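Long-range contacts in deacetylase EF_0837 (Enterococcus faecalis, PDB 2ICS), which is a zinc-dependent amidohydrolase-type deacetylase that removes the acetyl group of acetyl-(R)-mandelate in vitro, though with very low efficiency: residues 56-61 with 284-289; 83-88 with 110-115; 211-216 with 240-245. All coordinates share one frame; numbering follows the deposited sequence.

Interaction 1: 56-61 with 284-289; sequences WIDDHV and YDLATT. With ZN (zinc ion), chain B.
Leu286, in the first turn of helix 286-296, reaches the strand that carries Trp56 and Asp58, and its two methyls do most of the touching. CG of Leu286 stands anti to the backbone N (chi1 -173°), which sends the forked tip across to the strand; CD2 lies 4.0 Å from CB of Trp56. The indole meets the helix more loosely, with CZ3 of Trp56 4.5 Å from CB of Ala287, an oblique approach. Ile357 of strand 350-364 touches both of these residues, and Val83 of strand 83-89 touches Leu286.

A mixed contact follows at the other branch. CD1 of Leu286 sits 4.0 Å from OD2 of Asp58, the two side chains sliding past each other in opposite directions. That carboxylate oxygen is hydrogen-bonded to OG1 of Thr271, so the methyl merely packs against a group whose polar need is met from another loop. OD1 of Asp58 also receives a weak bond, 3.5 Å long, from the backbone N of His60.

Asp285 caps the helix N-terminus: its OD2 accepts from N of Thr288 at 2.8 Å, nearly along its own C-O bond.

At the corner formed by Asp59 and His60, NE2 of His60 binds a zinc ion at 2.2 Å, with His62, Asp272, the carbamate of carboxylated Lys154 and a water as the other ligands. This zinc ligand lies two residues past Asp58 and does not touch the helix. Between helix and strand, then, the contact is van der Waals packing, which fits the two together by shape, while Asp58 draws its polar partner from Thr271.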
loop_
_atom_site.group_PDB
_atom_site.type_symbol
_atom_site.label_atom_id
_atom_site.label_comp_id
_atom_site.label_asym_id
_atom_site.label_seq_id
_atom_site.Cartn_x
_atom_site.Cartn_y
_atom_site.Cartn_z
ATOM N N TRP A 56 -1.956 -1.509 -10.213
ATOM C CA TRP A 56 -1.944 -0.777 -8.950
ATOM C C TRP A 56 -1.544 -1.696 -7.806
ATOM O O TRP A 56 -1.885 -2.876 -7.805
ATOM C CB TRP A 56 -3.315 -0.161 -8.670
ATOM C CG TRP A 56 -3.780 0.829 -9.704
ATOM C CD1 TRP A 56 -3.026 1.417 -10.685
ATOM C CD2 TRP A 56 -5.105 1.374 -9.834
ATOM N NE1 TRP A 56 -3.801 2.295 -11.417
ATOM C CE2 TRP A 56 -5.079 2.287 -10.917
ATOM C CE3 TRP A 56 -6.310 1.175 -9.142
ATOM C CZ2 TRP A 56 -6.214 3.002 -11.325
ATOM C CZ3 TRP A 56 -7.444 1.888 -9.547
ATOM C CH2 TRP A 56 -7.382 2.791 -10.632
ATOM N N ILE A 57 -0.824 -1.142 -6.834
ATOM C CA ILE A 57 -0.334 -1.892 -5.682
ATOM C C ILE A 57 -0.714 -1.205 -4.372
ATOM O O ILE A 57 -0.402 -0.029 -4.167
ATOM C CB ILE A 57 1.220 -2.017 -5.718
ATOM C CG1 ILE A 57 1.674 -2.690 -7.014
ATOM C CG2 ILE A 57 1.710 -2.814 -4.520
ATOM C CD1 ILE A 57 3.201 -2.633 -7.244
ATOM N N ASP A 58 -1.377 -1.947 -3.486
ATOM C CA ASP A 58 -1.792 -1.426 -2.182
ATOM C C ASP A 58 -0.851 -2.041 -1.149
ATOM O O ASP A 58 -1.045 -3.186 -0.758
ATOM C CB ASP A 58 -3.227 -1.860 -1.883
ATOM C CG ASP A 58 -3.861 -1.059 -0.762
ATOM O OD1 ASP A 58 -3.117 -0.485 0.064
ATOM O OD2 ASP A 58 -5.109 -1.014 -0.702
ATOM N N ASP A 59 0.153 -1.292 -0.693
ATOM C CA ASP A 59 1.111 -1.855 0.258
ATOM C C ASP A 59 0.729 -1.866 1.738
ATOM O O ASP A 59 1.585 -2.058 2.599
ATOM C CB ASP A 59 2.506 -1.220 0.078
ATOM C CG ASP A 59 2.568 0.223 0.537
ATOM O OD1 ASP A 59 1.648 0.674 1.254
ATOM O OD2 ASP A 59 3.558 0.900 0.185
ATOM N N HIS A 60 -0.539 -1.636 2.050
ATOM C CA HIS A 60 -0.966 -1.730 3.436
ATOM C C HIS A 60 -2.377 -2.288 3.413
ATOM O O HIS A 60 -3.357 -1.565 3.229
ATOM C CB HIS A 60 -0.920 -0.391 4.177
ATOM C CG HIS A 60 -1.182 -0.526 5.645
ATOM N ND1 HIS A 60 -0.669 0.318 6.605
ATOM C CD2 HIS A 60 -1.945 -1.427 6.319
ATOM C CE1 HIS A 60 -1.127 -0.087 7.807
ATOM N NE2 HIS A 60 -1.907 -1.142 7.685
ATOM N N VAL A 61 -2.459 -3.595 3.629
ATOM C CA VAL A 61 -3.722 -4.308 3.581
ATOM C C VAL A 61 -3.819 -5.373 4.680
ATOM O O VAL A 61 -2.827 -5.717 5.314
ATOM C CB VAL A 61 -3.836 -4.974 2.188
ATOM C CG1 VAL A 61 -4.680 -6.213 2.248
ATOM C CG2 VAL A 61 -4.379 -3.973 1.192
ATOM N N TYR A 284 -13.275 2.777 1.197
ATOM C CA TYR A 284 -14.001 1.747 0.465
ATOM C C TYR A 284 -13.113 0.915 -0.448
ATOM O O TYR A 284 -13.360 -0.275 -0.648
ATOM C CB TYR A 284 -15.119 2.394 -0.344
ATOM C CG TYR A 284 -16.158 3.083 0.514
ATOM C CD1 TYR A 284 -15.962 4.383 0.983
ATOM C CD2 TYR A 284 -17.343 2.429 0.859
ATOM C CE1 TYR A 284 -16.930 5.018 1.777
ATOM C CE2 TYR A 284 -18.309 3.047 1.646
ATOM C CZ TYR A 284 -18.103 4.338 2.103
ATOM O OH TYR A 284 -19.070 4.936 2.883
ATOM N N ASP A 285 -12.084 1.553 -0.999
ATOM C CA ASP A 285 -11.142 0.896 -1.891
ATOM C C ASP A 285 -9.965 1.833 -2.186
ATOM O O ASP A 285 -9.928 2.961 -1.702
ATOM C CB ASP A 285 -11.860 0.470 -3.180
ATOM C CG ASP A 285 -12.673 1.594 -3.800
ATOM O OD1 ASP A 285 -13.641 1.293 -4.523
ATOM O OD2 ASP A 285 -12.345 2.773 -3.580
ATOM N N LEU A 286 -8.998 1.368 -2.969
ATOM C CA LEU A 286 -7.834 2.197 -3.274
ATOM C C LEU A 286 -8.231 3.412 -4.114
ATOM O O LEU A 286 -7.808 4.528 -3.832
ATOM C CB LEU A 286 -6.775 1.367 -3.998
ATOM C CG LEU A 286 -5.423 2.048 -4.238
ATOM C CD1 LEU A 286 -4.720 2.324 -2.909
ATOM C CD2 LEU A 286 -4.571 1.149 -5.113
ATOM N N ALA A 287 -9.050 3.183 -5.138
ATOM C CA ALA A 287 -9.533 4.252 -6.014
ATOM C C ALA A 287 -10.079 5.432 -5.204
ATOM O O ALA A 287 -9.775 6.594 -5.496
ATOM C CB ALA A 287 -10.629 3.707 -6.942
ATOM N N THR A 288 -10.878 5.121 -4.184
ATOM C CA THR A 288 -11.477 6.133 -3.320
ATOM C C THR A 288 -10.412 6.877 -2.513
ATOM O O THR A 288 -10.541 8.069 -2.238
ATOM C CB THR A 288 -12.493 5.488 -2.352
ATOM O OG1 THR A 288 -13.540 4.877 -3.109
ATOM C CG2 THR A 288 -13.102 6.528 -1.423
ATOM N N THR A 289 -9.361 6.163 -2.129
ATOM C CA THR A 289 -8.285 6.768 -1.366
ATOM C C THR A 289 -7.506 7.682 -2.312
ATOM O O THR A 289 -7.070 8.763 -1.928
ATOM C CB THR A 289 -7.351 5.689 -0.786
ATOM O OG1 THR A 289 -8.133 4.726 -0.068
ATOM C CG2 THR A 289 -6.345 6.311 0.173
HETATM ZN ZN ZN B . -3.247 -1.989 9.253
HETATM O O HOH W 1 -3.559 -0.239 10.197
#

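Interaction 2: 83-88 with 110-115; sequences VTTVID and NVFGLV
Val86 and Ile87 run beside Val111 and Phe112 as neighbouring parallel strands, their N-to-C directions 25° apart. The backbone ladder is regular: Asn110 N gives to Thr84 O, Val86 N to Asn110 O, Phe112 N to Val86 O, Asp88 N to Phe112 O and Leu114 N to Asp88 O. The straightest of them, Phe112 N to Val86 O, spans 2.9 Å with 178° at the hydrogen.

Packing is tightest on the face bearing Thr85, Ile87 and Phe112. There CG2 of Thr85 meets the edge of the Phe112 ring in its plane, 3.5 Å from CD2. Two residues later CG2 of Ile87, anti to its backbone N, lies against CD1 of Leu114; the modelled 3.4 Å between these two carbons is doubtfully short at 2.3 Å resolution. Val151 of the next strand, 150-152, touches Ile87, Phe112 and Leu114 and extends this layer.

On the other face, CG2 of Val86 and CG2 of Val111 touch at 3.8 Å, and helix 97-105 covers Val111 through Phe100 and Ala104.

Asn110 and Phe112 form the partly exposed side of the contact, though both are well covered by strand 83-88. Asn110 points its ND2 at OG1 of Thr85, 3.3 Å away, with that oxygen in the amide plane; the bond is longer than those of the backbone, with 159° at the hydrogen. At the opposite end a water lies 2.7 Å from OD1 of Asp88 and 3.0 Å from O of Leu114, while OD2 of Asp88 is held by Thr91 OG1 and Cys63 N, close to the zinc ligand His62.

Strand 83-89, helix 97-105 and strand 110-114 form a beta-alpha-beta crossover, the repeating step of the TIM barrel on which amidohydrolases are built.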
loop_
_atom_site.group_PDB
_atom_site.type_symbol
_atom_site.label_atom_id
_atom_site.label_comp_id
_atom_site.label_asym_id
_atom_site.label_seq_id
_atom_site.Cartn_x
_atom_site.Cartn_y
_atom_site.Cartn_z
ATOM N N VAL A 83 -6.665 -3.584 -8.321
ATOM C CA VAL A 83 -5.385 -3.709 -7.637
ATOM C C VAL A 83 -4.800 -5.093 -7.928
ATOM O O VAL A 83 -5.361 -6.116 -7.532
ATOM C CB VAL A 83 -5.554 -3.491 -6.108
ATOM C CG1 VAL A 83 -4.194 -3.535 -5.416
ATOM C CG2 VAL A 83 -6.229 -2.135 -5.847
ATOM N N THR A 84 -3.677 -5.117 -8.641
ATOM C CA THR A 84 -3.036 -6.368 -9.021
ATOM C C THR A 84 -2.197 -7.020 -7.922
ATOM O O THR A 84 -2.038 -8.237 -7.902
ATOM C CB THR A 84 -2.158 -6.169 -10.281
ATOM O OG1 THR A 84 -1.161 -5.169 -10.027
ATOM C CG2 THR A 84 -3.017 -5.729 -11.456
ATOM N N THR A 85 -1.665 -6.213 -7.009
ATOM C CA THR A 85 -0.842 -6.726 -5.916
ATOM C C THR A 85 -1.197 -6.061 -4.586
ATOM O O THR A 85 -1.476 -4.859 -4.539
ATOM C CB THR A 85 0.677 -6.493 -6.199
ATOM O OG1 THR A 85 1.078 -7.256 -7.344
ATOM C CG2 THR A 85 1.520 -6.919 -5.012
ATOM N N VAL A 86 -1.205 -6.848 -3.513
ATOM C CA VAL A 86 -1.487 -6.315 -2.186
ATOM C C VAL A 86 -0.474 -6.876 -1.205
ATOM O O VAL A 86 0.034 -7.988 -1.378
ATOM C CB VAL A 86 -2.912 -6.676 -1.667
ATOM C CG1 VAL A 86 -3.974 -5.995 -2.521
ATOM C CG2 VAL A 86 -3.106 -8.188 -1.662
ATOM N N ILE A 87 -0.167 -6.091 -0.183
ATOM C CA ILE A 87 0.765 -6.516 0.835
ATOM C C ILE A 87 0.061 -6.441 2.174
ATOM O O ILE A 87 -0.328 -5.359 2.624
ATOM C CB ILE A 87 2.013 -5.614 0.879
ATOM C CG1 ILE A 87 2.627 -5.501 -0.523
ATOM C CG2 ILE A 87 3.024 -6.188 1.865
ATOM C CD1 ILE A 87 3.882 -4.640 -0.586
ATOM N N ASP A 88 -0.129 -7.598 2.800
ATOM C CA ASP A 88 -0.772 -7.653 4.103
ATOM C C ASP A 88 0.197 -7.078 5.136
ATOM O O ASP A 88 1.324 -7.551 5.264
ATOM C CB ASP A 88 -1.132 -9.093 4.444
ATOM C CG ASP A 88 -1.670 -9.230 5.846
ATOM O OD1 ASP A 88 -0.855 -9.253 6.792
ATOM O OD2 ASP A 88 -2.910 -9.291 6.003
ATOM N N ASN A 110 -2.096 -10.905 -6.664
ATOM C CA ASN A 110 -0.792 -11.291 -6.140
ATOM C C ASN A 110 -0.825 -10.820 -4.695
ATOM O O ASN A 110 -1.166 -9.667 -4.423
ATOM C CB ASN A 110 0.350 -10.583 -6.875
ATOM C CG ASN A 110 0.411 -10.941 -8.341
ATOM O OD1 ASN A 110 0.302 -12.108 -8.705
ATOM N ND2 ASN A 110 0.593 -9.938 -9.192
ATOM N N VAL A 111 -0.486 -11.707 -3.770
ATOM C CA VAL A 111 -0.498 -11.360 -2.360
ATOM C C VAL A 111 0.849 -11.575 -1.693
ATOM O O VAL A 111 1.391 -12.679 -1.711
ATOM C CB VAL A 111 -1.547 -12.189 -1.587
ATOM C CG1 VAL A 111 -1.517 -11.830 -0.111
ATOM C CG2 VAL A 111 -2.937 -11.944 -2.167
ATOM N N PHE A 112 1.390 -10.507 -1.122
ATOM C CA PHE A 112 2.651 -10.576 -0.398
ATOM C C PHE A 112 2.311 -10.169 1.020
ATOM O O PHE A 112 1.190 -9.728 1.292
ATOM C CB PHE A 112 3.674 -9.608 -0.982
ATOM C CG PHE A 112 4.082 -9.944 -2.383
ATOM C CD1 PHE A 112 4.937 -11.018 -2.634
ATOM C CD2 PHE A 112 3.590 -9.210 -3.456
ATOM C CE1 PHE A 112 5.297 -11.356 -3.934
ATOM C CE2 PHE A 112 3.942 -9.537 -4.762
ATOM C CZ PHE A 112 4.801 -10.616 -5.002
ATOM N N GLY A 113 3.261 -10.319 1.929
ATOM C CA GLY A 113 2.979 -9.939 3.294
ATOM C C GLY A 113 4.192 -9.545 4.099
ATOM O O GLY A 113 5.322 -9.887 3.761
ATOM N N LEU A 114 3.936 -8.783 5.154
ATOM C CA LEU A 114 4.957 -8.348 6.091
ATOM C C LEU A 114 4.715 -9.237 7.293
ATOM O O LEU A 114 3.567 -9.475 7.664
ATOM C CB LEU A 114 4.730 -6.894 6.506
ATOM C CG LEU A 114 5.318 -5.759 5.672
ATOM C CD1 LEU A 114 5.486 -6.168 4.212
ATOM C CD2 LEU A 114 4.406 -4.545 5.826
ATOM N N VAL A 115 5.778 -9.746 7.899
ATOM C CA VAL A 115 5.605 -10.594 9.065
ATOM C C VAL A 115 5.660 -9.715 10.302
ATOM O O VAL A 115 6.568 -8.905 10.455
ATOM C CB VAL A 115 6.697 -11.694 9.133
ATOM C CG1 VAL A 115 8.073 -11.068 9.073
ATOM C CG2 VAL A 115 6.537 -12.506 10.411
HETATM O O HOH W 2 0.976 -10.937 7.795
#

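Interaction 3: 211-216 with 240-245; sequences HCFNGK and VVFDIG. With ZN (zinc ion), chain C.
His211 meets Gly245 through its ring edge, just after strand 208-210. The bond to CB points away from 240-245, yet the ring edge returns to it: with chi1 -57° and chi2 -37°, ND1 is turned toward Gly245. ND1 then donates to O of Gly245 at 2.8 Å, in the carbonyl plane on a lone pair, with the oxygen only 4° out of the ring plane. CE1 passes 3.3 Å from the same O of Gly245. At the tip NE2 binds zinc at 2.2 Å, together with His188, the carbamate of Lys154 and a water that also binds the other zinc, so the carbonyl fixes the ring's rotation from one side while the metal holds the other and probably polarises it.

Backbone bonds follow: Cys212 N donates to O of Asp243, and a water bridges Phe213 N and Ile244 O. SG of Cys212 sits over the centre of the Phe213 ring, while CB of Cys212 packs 3.7 Å from CD2 of Phe242. CD1 of Ile244 reaches CD2 of Phe213 at 3.5 Å.

His211 also touches the bound adenine. A metal histidine just after a strand is the usual placement in the binuclear zinc site of amidohydrolase TIM barrels.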
loop_
_atom_site.group_PDB
_atom_site.type_symbol
_atom_site.label_atom_id
_atom_site.label_comp_id
_atom_site.label_asym_id
_atom_site.label_seq_id
_atom_site.Cartn_x
_atom_site.Cartn_y
_atom_site.Cartn_z
ATOM N N HIS A 211 0.281 5.464 8.032
ATOM C CA HIS A 211 -0.662 6.302 8.780
ATOM C C HIS A 211 -0.049 7.699 8.915
ATOM O O HIS A 211 -0.360 8.447 9.845
ATOM C CB HIS A 211 -0.921 5.755 10.190
ATOM C CG HIS A 211 -1.424 4.349 10.219
ATOM N ND1 HIS A 211 -2.299 3.821 9.295
ATOM C CD2 HIS A 211 -1.210 3.365 11.127
ATOM C CE1 HIS A 211 -2.582 2.569 9.665
ATOM N NE2 HIS A 211 -1.944 2.247 10.771
ATOM N N CYS A 212 0.818 8.050 7.972
ATOM C CA CYS A 212 1.524 9.327 8.009
ATOM C C CYS A 212 0.686 10.590 8.213
ATOM O O CYS A 212 1.147 11.529 8.860
ATOM C CB CYS A 212 2.399 9.479 6.757
ATOM S SG CYS A 212 1.512 9.643 5.183
ATOM N N PHE A 213 -0.527 10.634 7.666
ATOM C CA PHE A 213 -1.362 11.815 7.839
ATOM C C PHE A 213 -2.526 11.605 8.800
ATOM O O PHE A 213 -3.619 12.118 8.568
ATOM C CB PHE A 213 -1.900 12.315 6.489
ATOM C CG PHE A 213 -0.828 12.772 5.525
ATOM C CD1 PHE A 213 0.388 13.280 5.987
ATOM C CD2 PHE A 213 -1.042 12.701 4.150
ATOM C CE1 PHE A 213 1.373 13.708 5.095
ATOM C CE2 PHE A 213 -0.067 13.127 3.249
ATOM C CZ PHE A 213 1.143 13.631 3.718
ATOM N N ASN A 214 -2.305 10.859 9.880
ATOM C CA ASN A 214 -3.378 10.649 10.843
ATOM C C ASN A 214 -3.569 11.954 11.617
ATOM O O ASN A 214 -2.632 12.742 11.757
ATOM C CB ASN A 214 -3.058 9.487 11.796
ATOM C CG ASN A 214 -1.946 9.810 12.777
ATOM O OD1 ASN A 214 -0.859 9.219 12.724
ATOM N ND2 ASN A 214 -2.211 10.737 13.688
ATOM N N GLY A 215 -4.782 12.185 12.111
ATOM C CA GLY A 215 -5.057 13.420 12.824
ATOM C C GLY A 215 -4.951 13.395 14.335
ATOM O O GLY A 215 -5.411 14.319 14.999
ATOM N N LYS A 216 -4.349 12.350 14.887
ATOM C CA LYS A 216 -4.202 12.250 16.333
ATOM C C LYS A 216 -3.215 13.303 16.848
ATOM O O LYS A 216 -2.437 13.871 16.075
ATOM C CB LYS A 216 -3.732 10.835 16.700
ATOM C CG LYS A 216 -4.693 9.754 16.215
ATOM C CD LYS A 216 -4.175 8.335 16.458
ATOM C CE LYS A 216 -5.144 7.303 15.870
ATOM N NZ LYS A 216 -4.643 5.894 15.918
ATOM N N VAL A 240 12.675 8.907 5.307
ATOM C CA VAL A 240 11.679 7.997 5.869
ATOM C C VAL A 240 10.486 8.061 4.907
ATOM O O VAL A 240 9.987 9.145 4.599
ATOM C CB VAL A 240 11.229 8.441 7.283
ATOM C CG1 VAL A 240 10.191 7.466 7.826
ATOM C CG2 VAL A 240 12.436 8.505 8.221
ATOM N N VAL A 241 10.037 6.904 4.430
ATOM C CA VAL A 241 8.926 6.845 3.479
ATOM C C VAL A 241 7.540 6.998 4.115
ATOM O O VAL A 241 7.097 6.147 4.884
ATOM C CB VAL A 241 8.978 5.521 2.688
ATOM C CG1 VAL A 241 7.905 5.507 1.601
ATOM C CG2 VAL A 241 10.361 5.344 2.073
ATOM N N PHE A 242 6.860 8.093 3.786
ATOM C CA PHE A 242 5.528 8.363 4.315
ATOM C C PHE A 242 4.459 7.611 3.518
ATOM O O PHE A 242 4.257 7.862 2.328
ATOM C CB PHE A 242 5.245 9.866 4.280
ATOM C CG PHE A 242 5.905 10.643 5.395
ATOM C CD1 PHE A 242 7.179 10.309 5.850
ATOM C CD2 PHE A 242 5.259 11.734 5.973
ATOM C CE1 PHE A 242 7.797 11.048 6.861
ATOM C CE2 PHE A 242 5.872 12.481 6.986
ATOM C CZ PHE A 242 7.140 12.138 7.429
ATOM N N ASP A 243 3.784 6.684 4.188
ATOM C CA ASP A 243 2.744 5.865 3.564
ATOM C C ASP A 243 1.401 6.248 4.188
ATOM O O ASP A 243 1.297 6.366 5.405
ATOM C CB ASP A 243 3.063 4.386 3.820
ATOM C CG ASP A 243 2.065 3.440 3.183
ATOM O OD1 ASP A 243 2.065 3.288 1.938
ATOM O OD2 ASP A 243 1.279 2.836 3.942
ATOM N N ILE A 244 0.383 6.436 3.355
ATOM C CA ILE A 244 -0.950 6.822 3.828
ATOM C C ILE A 244 -1.627 5.851 4.808
ATOM O O ILE A 244 -1.976 6.244 5.918
ATOM C CB ILE A 244 -1.922 7.060 2.639
ATOM C CG1 ILE A 244 -1.447 8.247 1.793
ATOM C CG2 ILE A 244 -3.336 7.344 3.162
ATOM C CD1 ILE A 244 -1.476 9.579 2.523
ATOM N N GLY A 245 -1.825 4.598 4.401
ATOM C CA GLY A 245 -2.484 3.629 5.269
ATOM C C GLY A 245 -3.755 4.216 5.872
ATOM O O GLY A 245 -3.943 4.174 7.085
HETATM ZN ZN ZN C . -2.043 0.293 11.753
HETATM O O HOH W 3 -2.600 8.962 6.608
HETATM O O HOH W 1 -3.559 -0.239 10.197
#

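Overall arrangement
Interactions 1 and 2 share one sheet, in which strands 51-61 and 83-89 are neighbours; their centres lie about 11 Å apart, and the backbones meet where Val61 N approaches Ile87 O. Interaction 3 joins strand 241-243, of the parallel sheet 156-157, 186-189, 208-210 and 241-243, to the loop after strand 208-210. Its centre is about 14 Å from that of interaction 1 and about 19 Å from that of interaction 2, which it does not touch. Along the chain, 56-61 with 284-289 closes a long loop holding the other two, one after the other. Interactions 1 and 3 converge at the active site: His60 and His211 touch, and one water binds both their zinc ions.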